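Local coordinates for glucose-6-phosphate isomerase (Plasmodium falciparum, PDB 3QKI), which probably interconverts alpha-D-glucose 6-phosphate and beta-D-fructose 6-phosphate, the second step of glycolysis, at residues N375-P380 with V418-P423; Y381-L386 with G424-H429. One frame throughout, in Å; residues are numbered along the deposited sequence. Where two conformers were deposited one is given.

Contact 1. Residues N375-P380 with V418-P423; sequences NVAILP and VYFGEP
V376 and Y419 lie flank to flank on adjacent parallel strands, 375-380 and 418-420, the two strands of a beta-alpha-beta unit whose crossover is helix 388-400. Strand 418-420 is the outermost strand of its sheet within this chain, and the SIS-type alpha/beta fold of the phosphoglucose isomerases supplies the setting. The valine sits over the tyrosine ring: its CB stands 3.8 Å from the Y419 ring centroid, 13° off the normal. With CG1 anti to its backbone N (chi1 174°), V376 spreads both methyls across that face, CG1 toward CE1 at 3.6 Å and CG2 toward CZ and OH. I378, two residues on, meets the same ring at its edge, where its CG1 approaches Y419 CD1 to 3.7 Å. Helix 388-400 packs on this side, I392 touching both I378 and Y419. N375, A377, V418 and F420 point to the other side of the sheet. There the F420 ring, with CG placed between backbone N and carbonyl carbon (chi1 76°), leans back over A377, whose CB lies 3.9 Å from F420 CZ. F431 of helix 428-437 meets F420 edge to face, while V418 and F420 also pack against the second subunit. Three backbone hydrogen bonds stitch the strands: V376 N to V418 O, F420 N to V376 O and I378 N to F420 O. The bridge pairing ends with A377 and F420; beyond it G421, with no side chain to accommodate, brings its CA up to I378 O in a CA-H...O contact. Farther on, L379 CD2 rests 3.6 Å from E422 O, and P423 CB lies 3.4 Å from P380 O.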
# COMPACT_ATOMS: atom_id res chain seq x y z
N ASN A 375 9.97 8.49 -8.20
CA ASN A 375 9.35 7.63 -7.20
C ASN A 375 10.13 7.66 -5.91
O ASN A 375 11.32 7.96 -5.93
CB ASN A 375 9.28 6.17 -7.68
CG ASN A 375 8.36 5.95 -8.82
OD1 ASN A 375 7.16 5.80 -8.66
ND2 ASN A 375 8.90 5.95 -10.00
N VAL A 376 9.47 7.35 -4.78
CA VAL A 376 10.09 7.21 -3.46
C VAL A 376 9.45 5.97 -2.85
O VAL A 376 8.22 5.91 -2.76
CB VAL A 376 9.91 8.44 -2.50
CG1 VAL A 376 10.47 8.13 -1.11
CG2 VAL A 376 10.53 9.71 -3.07
N ALA A 377 10.28 5.02 -2.39
CA ALA A 377 9.80 3.84 -1.66
C ALA A 377 10.03 4.07 -0.16
O ALA A 377 11.17 4.32 0.26
CB ALA A 377 10.52 2.57 -2.12
N ILE A 378 8.94 4.03 0.64
CA ILE A 378 8.97 4.22 2.10
C ILE A 378 8.96 2.84 2.67
O ILE A 378 7.95 2.13 2.56
CB ILE A 378 7.80 5.07 2.63
CG1 ILE A 378 7.80 6.49 2.02
CG2 ILE A 378 7.81 5.11 4.18
CD1 ILE A 378 9.08 7.46 2.36
N LEU A 379 10.10 2.43 3.20
CA LEU A 379 10.31 1.05 3.65
C LEU A 379 10.75 0.91 5.12
O LEU A 379 11.94 0.77 5.40
CB LEU A 379 11.28 0.34 2.70
CG LEU A 379 11.03 0.51 1.20
CD1 LEU A 379 12.23 0.04 0.41
CD2 LEU A 379 9.73 -0.21 0.76
N PRO A 380 9.79 0.98 6.06
CA PRO A 380 10.16 0.81 7.47
C PRO A 380 10.40 -0.68 7.78
O PRO A 380 9.55 -1.51 7.46
CB PRO A 380 8.95 1.36 8.22
CG PRO A 380 7.79 1.18 7.29
CD PRO A 380 8.33 1.16 5.89
N VAL A 418 5.89 9.72 -6.89
CA VAL A 418 4.88 8.73 -6.51
C VAL A 418 5.49 8.03 -5.28
O VAL A 418 6.61 7.54 -5.35
CB VAL A 418 4.58 7.71 -7.62
CG1 VAL A 418 3.82 6.52 -7.07
CG2 VAL A 418 3.80 8.36 -8.76
N TYR A 419 4.78 8.03 -4.16
CA TYR A 419 5.22 7.37 -2.93
C TYR A 419 4.50 6.05 -2.80
O TYR A 419 3.29 5.97 -3.07
CB TYR A 419 4.90 8.23 -1.71
CG TYR A 419 5.92 9.30 -1.42
CD1 TYR A 419 6.76 9.20 -0.32
CD2 TYR A 419 6.03 10.43 -2.23
CE1 TYR A 419 7.68 10.21 -0.02
CE2 TYR A 419 6.99 11.41 -1.97
CZ TYR A 419 7.79 11.31 -0.85
OH TYR A 419 8.69 12.31 -0.57
N PHE A 420 5.23 5.01 -2.37
CA PHE A 420 4.65 3.69 -2.15
C PHE A 420 5.55 2.94 -1.18
O PHE A 420 6.61 3.43 -0.77
CB PHE A 420 4.49 2.93 -3.49
CG PHE A 420 5.78 2.36 -4.05
CD1 PHE A 420 6.07 1.00 -3.93
CD2 PHE A 420 6.72 3.20 -4.64
CE1 PHE A 420 7.27 0.49 -4.43
CE2 PHE A 420 7.93 2.69 -5.13
CZ PHE A 420 8.19 1.33 -5.03
N GLY A 421 5.13 1.75 -0.81
CA GLY A 421 5.92 0.92 0.07
C GLY A 421 5.14 -0.03 0.93
O GLY A 421 3.92 0.08 1.07
N GLU A 422 5.87 -0.97 1.51
CA GLU A 422 5.42 -1.98 2.46
C GLU A 422 6.54 -2.14 3.47
O GLU A 422 7.70 -1.95 3.11
CB GLU A 422 5.17 -3.33 1.75
CG GLU A 422 3.86 -3.40 0.97
CD GLU A 422 2.56 -3.10 1.72
OE1 GLU A 422 2.47 -3.36 2.94
OE2 GLU A 422 1.62 -2.63 1.05
N PRO A 423 6.22 -2.51 4.73
CA PRO A 423 7.30 -2.70 5.72
C PRO A 423 8.26 -3.82 5.32
O PRO A 423 7.84 -4.77 4.67
CB PRO A 423 6.58 -3.10 7.01
CG PRO A 423 5.17 -2.81 6.78
CD PRO A 423 4.89 -2.76 5.31

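Contact 2. Residues Y381-L386 with G424-H429; sequences YFQNLL and GTNGQH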
# COMPACT_ATOMS: atom_id res chain seq x y z
N TYR A 381 11.55 -1.02 8.39
CA TYR A 381 11.85 -2.41 8.78
C TYR A 381 11.26 -2.61 10.19
O TYR A 381 11.98 -2.73 11.19
CB TYR A 381 13.36 -2.70 8.67
CG TYR A 381 13.72 -3.14 7.27
CD1 TYR A 381 13.59 -2.27 6.19
CD2 TYR A 381 14.06 -4.46 7.01
CE1 TYR A 381 13.83 -2.70 4.88
CE2 TYR A 381 14.30 -4.91 5.70
CZ TYR A 381 14.15 -4.03 4.64
OH TYR A 381 14.37 -4.45 3.35
N PHE A 382 9.92 -2.57 10.25
CA PHE A 382 9.15 -2.61 11.49
C PHE A 382 7.69 -2.81 11.10
O PHE A 382 7.05 -1.88 10.60
CB PHE A 382 9.33 -1.28 12.27
CG PHE A 382 9.28 -1.39 13.78
CD1 PHE A 382 10.33 -1.96 14.49
CD2 PHE A 382 8.17 -0.94 14.49
CE1 PHE A 382 10.29 -2.04 15.90
CE2 PHE A 382 8.12 -1.03 15.90
CZ PHE A 382 9.19 -1.56 16.59
N GLN A 383 7.17 -4.03 11.31
CA GLN A 383 5.78 -4.33 10.99
C GLN A 383 4.74 -3.38 11.64
O GLN A 383 3.71 -3.13 11.02
CB GLN A 383 5.46 -5.81 11.24
CG GLN A 383 4.10 -6.28 10.71
CD GLN A 383 3.97 -6.22 9.20
OE1 GLN A 383 4.93 -6.10 8.46
NE2 GLN A 383 2.75 -6.26 8.72
N ASN A 384 5.02 -2.82 12.85
CA ASN A 384 4.08 -1.90 13.48
C ASN A 384 3.93 -0.59 12.72
O ASN A 384 2.93 0.08 12.88
CB ASN A 384 4.30 -1.76 14.99
CG ASN A 384 4.10 -3.08 15.71
OD1 ASN A 384 3.40 -3.96 15.23
ND2 ASN A 384 4.75 -3.27 16.84
N LEU A 385 4.88 -0.29 11.80
CA LEU A 385 4.80 0.86 10.91
C LEU A 385 4.05 0.52 9.59
O LEU A 385 4.17 1.26 8.63
CB LEU A 385 6.20 1.46 10.67
CG LEU A 385 6.77 2.30 11.86
CD1 LEU A 385 8.18 2.77 11.56
CD2 LEU A 385 5.92 3.52 12.15
N LEU A 386 3.24 -0.58 9.56
CA LEU A 386 2.50 -0.98 8.36
C LEU A 386 1.56 0.08 7.79
O LEU A 386 1.22 0.01 6.61
CB LEU A 386 1.83 -2.39 8.44
CG LEU A 386 0.72 -2.63 9.48
CD1 LEU A 386 -0.61 -2.46 8.86
CD2 LEU A 386 0.72 -4.06 9.95
N GLY A 424 9.54 -3.67 5.65
CA GLY A 424 10.52 -4.72 5.43
C GLY A 424 10.32 -5.76 6.53
O GLY A 424 9.95 -5.40 7.66
N THR A 425 10.51 -7.06 6.26
CA THR A 425 10.97 -7.70 5.03
C THR A 425 9.85 -7.96 4.01
O THR A 425 10.16 -8.50 2.94
CB THR A 425 11.69 -9.03 5.37
OG1 THR A 425 10.81 -9.86 6.14
CG2 THR A 425 13.01 -8.82 6.08
N ASN A 426 8.58 -7.61 4.30
CA ASN A 426 7.48 -7.84 3.35
C ASN A 426 7.69 -7.25 1.95
O ASN A 426 7.55 -7.97 0.96
CB ASN A 426 6.15 -7.38 3.91
CG ASN A 426 5.66 -8.15 5.09
OD1 ASN A 426 6.24 -9.13 5.51
ND2 ASN A 426 4.56 -7.71 5.66
N GLY A 427 8.01 -5.94 1.87
CA GLY A 427 8.25 -5.27 0.59
C GLY A 427 9.41 -5.91 -0.14
O GLY A 427 9.39 -6.11 -1.35
N GLN A 428 10.41 -6.30 0.64
CA GLN A 428 11.61 -6.97 0.21
C GLN A 428 11.33 -8.25 -0.57
O GLN A 428 11.89 -8.45 -1.65
CB GLN A 428 12.54 -7.19 1.41
CG GLN A 428 13.86 -7.86 1.09
CD GLN A 428 14.70 -8.02 2.34
OE1 GLN A 428 14.83 -7.10 3.17
NE2 GLN A 428 15.28 -9.19 2.49
N HIS A 429 10.38 -9.07 -0.08
CA HIS A 429 10.00 -10.31 -0.76
C HIS A 429 8.94 -10.14 -1.84
O HIS A 429 8.53 -11.11 -2.49
CB HIS A 429 9.61 -11.38 0.27
CG HIS A 429 10.74 -11.67 1.21
ND1 HIS A 429 11.94 -12.17 0.75
CD2 HIS A 429 10.82 -11.48 2.55
CE1 HIS A 429 12.72 -12.27 1.82
NE2 HIS A 429 12.09 -11.88 2.92
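Y381 lays its ring over G424, joining the loop that follows strand 375-380 to the turn leading into helix 428-437. Both loops lie at the C-terminal ends of adjacent parallel strands of the alpha/beta sheet, where active-site loops of such folds commonly sit. The tight part is the tyrosine: G424 CA sits 3.6 Å from the centroid of the Y381 ring, only 6° off its normal, a CH-pi contact from the bare glycine CA. A cis peptide bond between G424 and T425 follows, and T425 CG2 comes to 4.1 Å from Y381 CE2. At the far end of the ring Q428, extended beyond its CG, brings OE1 into the ring plane. Y381 OH is hydrogen-bonded to Y432 OH as well as to Q428, and Q428 NE2 bonds N471 OD1 of helix 464-481, so the amide is held at both ends.

The looser part lies at Q383 and N426. Their amides cross at about a right angle with planes 55° apart, and Q383 OE1 stays 3.3 Å from N426 ND2 at an angle too poor for a hydrogen bond. Q383 OE1 is instead bonded by N225 ND2 of the second subunit, which also grips G424 O and, through OD1, T425 N. H429, which binds fructose 6-phosphate in another structure of this protein, follows Q428 in the chain. Y381 OH donates to Q428 OE1 at 2.7 Å, in the carbonyl plane and on a lone pair.

How the contacts relate
The two contacts are consecutive along the same pair of chain segments: 375-380 runs on into 381-386, and 418-423 into 424-429. Their centres are 10 Å apart, and contact 1 is the nearer to the centre of the chain. The strand pair of contact 1 thus opens into the two loops of contact 2, which lead on to helices 388-400 and 428-437. At the seam P380 O and G424 N, 2.8 Å apart, probably share a hydrogen bond, while P423 packs on L386 and P380 on L385. Both contacts touch the second subunit, so this strand-to-loop corner links the sheet, the dimer interface and the start of the helix bearing H429.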